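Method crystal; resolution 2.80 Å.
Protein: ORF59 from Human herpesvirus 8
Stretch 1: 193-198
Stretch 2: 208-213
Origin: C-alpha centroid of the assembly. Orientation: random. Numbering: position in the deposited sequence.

Stretch 1, residues 193-198: DQTVTV
Stretch 2 (208-213) TFSLGG

What sets the backbone frame? Strands 195-198 and 208-211 run antiparallel, their axes at 155° and 4.8 Å apart at closest approach. Thr197 faces Ser210 as the hydrogen-bonded pair, CA to CA 5.2 Å: Thr197 N donates to Ser210 O at 2.9 Å, and Ser210 N returns the bond to Thr197 O at 2.9 Å, both with N-H...O angles of 164°. Val198 and Phe209 form the next, non-hydrogen-bonded pair, CA to CA 4.8 Å; Val196 CA lies 4.9 Å from Leu211 CA. Phi lies between -151° and -100° and psi between 120° and 141° throughout both strands. Val198 CA also approaches Thr208 O at 3.4 Å, a CA-H...O contact.

How do the buried side chains meet? Val198 and Phe209 share one face of the sheet. Val198 is t (chi1 -170°), while Phe209 is m (chi1 -65°, chi2 -99°), and Val198 CG1 meets Phe209 CE1 at 3.6 Å, oblique to the ring. Val196, also t (-162°), brings CG2 to 3.9 Å from Leu211 CD1. Leu211 is t,t (-162°, -179°); its CB points sideways, but the extended chain carries its end nearer stretch 1. These apolar residues suit their buried places.

What occupies the other face? Thr197, p (78°), and Ser210, t (177°), lie there side by side, with Thr197 OG1 3.4 Å from Ser210 CB. Both are partly exposed, where small hydroxyl-bearing side chains remain compatible with solvent.

How does the contact end? Gln194 points its CB toward stretch 2, with chi1 m (-45°) and chi2 t (-176°), laying its side chain beside Leu211. Beyond the strand, Gly212 adopts phi 54° and psi -120°; the positive phi favours glycine. Altogether, the two stretches bury 431 Å² between them, summed over both sides.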

# COMPACT_ATOMS: atom_id res chain seq x y z
N ASP A 193 -0.36 0.63 27.71
CA ASP A 193 -1.70 0.09 27.86
C ASP A 193 -2.02 -0.16 29.34
O ASP A 193 -1.12 -0.31 30.17
CB ASP A 193 -1.87 -1.21 27.06
CG ASP A 193 -3.33 -1.58 26.86
OD1 ASP A 193 -4.14 -0.65 26.65
OD2 ASP A 193 -3.68 -2.77 26.90
N GLN A 194 -3.31 -0.20 29.65
CA GLN A 194 -3.76 -0.41 31.00
C GLN A 194 -4.88 -1.44 30.93
O GLN A 194 -5.38 -1.74 29.84
CB GLN A 194 -4.33 0.90 31.56
CG GLN A 194 -3.46 2.12 31.28
CD GLN A 194 -4.00 3.38 31.93
OE1 GLN A 194 -4.32 4.35 31.24
NE2 GLN A 194 -4.10 3.38 33.26
N THR A 195 -5.28 -1.98 32.07
CA THR A 195 -6.36 -2.94 32.05
C THR A 195 -7.59 -2.14 32.51
O THR A 195 -7.51 -1.38 33.48
CB THR A 195 -6.12 -4.17 32.97
OG1 THR A 195 -6.58 -3.91 34.29
CG2 THR A 195 -4.66 -4.63 32.96
N VAL A 196 -8.72 -2.30 31.83
CA VAL A 196 -9.93 -1.59 32.22
C VAL A 196 -10.85 -2.65 32.78
O VAL A 196 -11.00 -3.71 32.17
CB VAL A 196 -10.69 -1.04 31.02
CG1 VAL A 196 -11.67 0.03 31.51
CG2 VAL A 196 -9.76 -0.42 30.03
N THR A 197 -11.47 -2.40 33.93
CA THR A 197 -12.38 -3.39 34.43
C THR A 197 -13.75 -2.85 34.01
O THR A 197 -14.03 -1.68 34.19
CB THR A 197 -12.26 -3.62 35.94
OG1 THR A 197 -12.92 -2.58 36.64
CG2 THR A 197 -10.80 -3.71 36.38
N VAL A 198 -14.60 -3.72 33.46
CA VAL A 198 -15.94 -3.39 33.00
C VAL A 198 -16.84 -4.26 33.85
O VAL A 198 -16.67 -5.47 33.89
CB VAL A 198 -16.12 -3.83 31.54
CG1 VAL A 198 -17.42 -3.29 30.95
CG2 VAL A 198 -14.95 -3.35 30.67
N THR A 208 -20.17 -0.17 34.79
CA THR A 208 -19.18 0.86 35.06
C THR A 208 -17.82 0.52 34.45
O THR A 208 -17.38 -0.63 34.48
CB THR A 208 -19.07 1.19 36.58
OG1 THR A 208 -17.96 0.53 37.19
CG2 THR A 208 -20.35 0.89 37.32
N PHE A 209 -17.17 1.53 33.89
CA PHE A 209 -15.85 1.37 33.28
C PHE A 209 -14.88 1.97 34.28
O PHE A 209 -14.98 3.14 34.63
CB PHE A 209 -15.81 2.02 31.90
CG PHE A 209 -16.73 1.35 30.89
CD1 PHE A 209 -16.23 0.42 29.97
CD2 PHE A 209 -18.10 1.65 30.87
CE1 PHE A 209 -17.08 -0.21 29.03
CE2 PHE A 209 -18.96 1.02 29.93
CZ PHE A 209 -18.44 0.09 29.01
N SER A 210 -13.95 1.15 34.75
CA SER A 210 -12.98 1.56 35.77
C SER A 210 -11.55 1.36 35.32
O SER A 210 -11.14 0.27 34.90
CB SER A 210 -13.23 0.79 37.07
OG SER A 210 -12.25 1.12 38.03
N LEU A 211 -10.79 2.44 35.44
CA LEU A 211 -9.43 2.40 34.98
C LEU A 211 -8.56 3.36 35.79
O LEU A 211 -8.99 4.47 36.14
CB LEU A 211 -9.48 2.81 33.51
CG LEU A 211 -8.39 2.55 32.49
CD1 LEU A 211 -8.92 3.16 31.22
CD2 LEU A 211 -7.09 3.19 32.87
N GLY A 212 -7.34 2.94 36.10
CA GLY A 212 -6.45 3.77 36.90
C GLY A 212 -7.29 4.05 38.13
O GLY A 212 -7.70 3.12 38.83
N GLY A 213 -7.56 5.34 38.38
CA GLY A 213 -8.37 5.74 39.53
C GLY A 213 -9.62 6.53 39.16
O GLY A 213 -10.11 7.31 39.97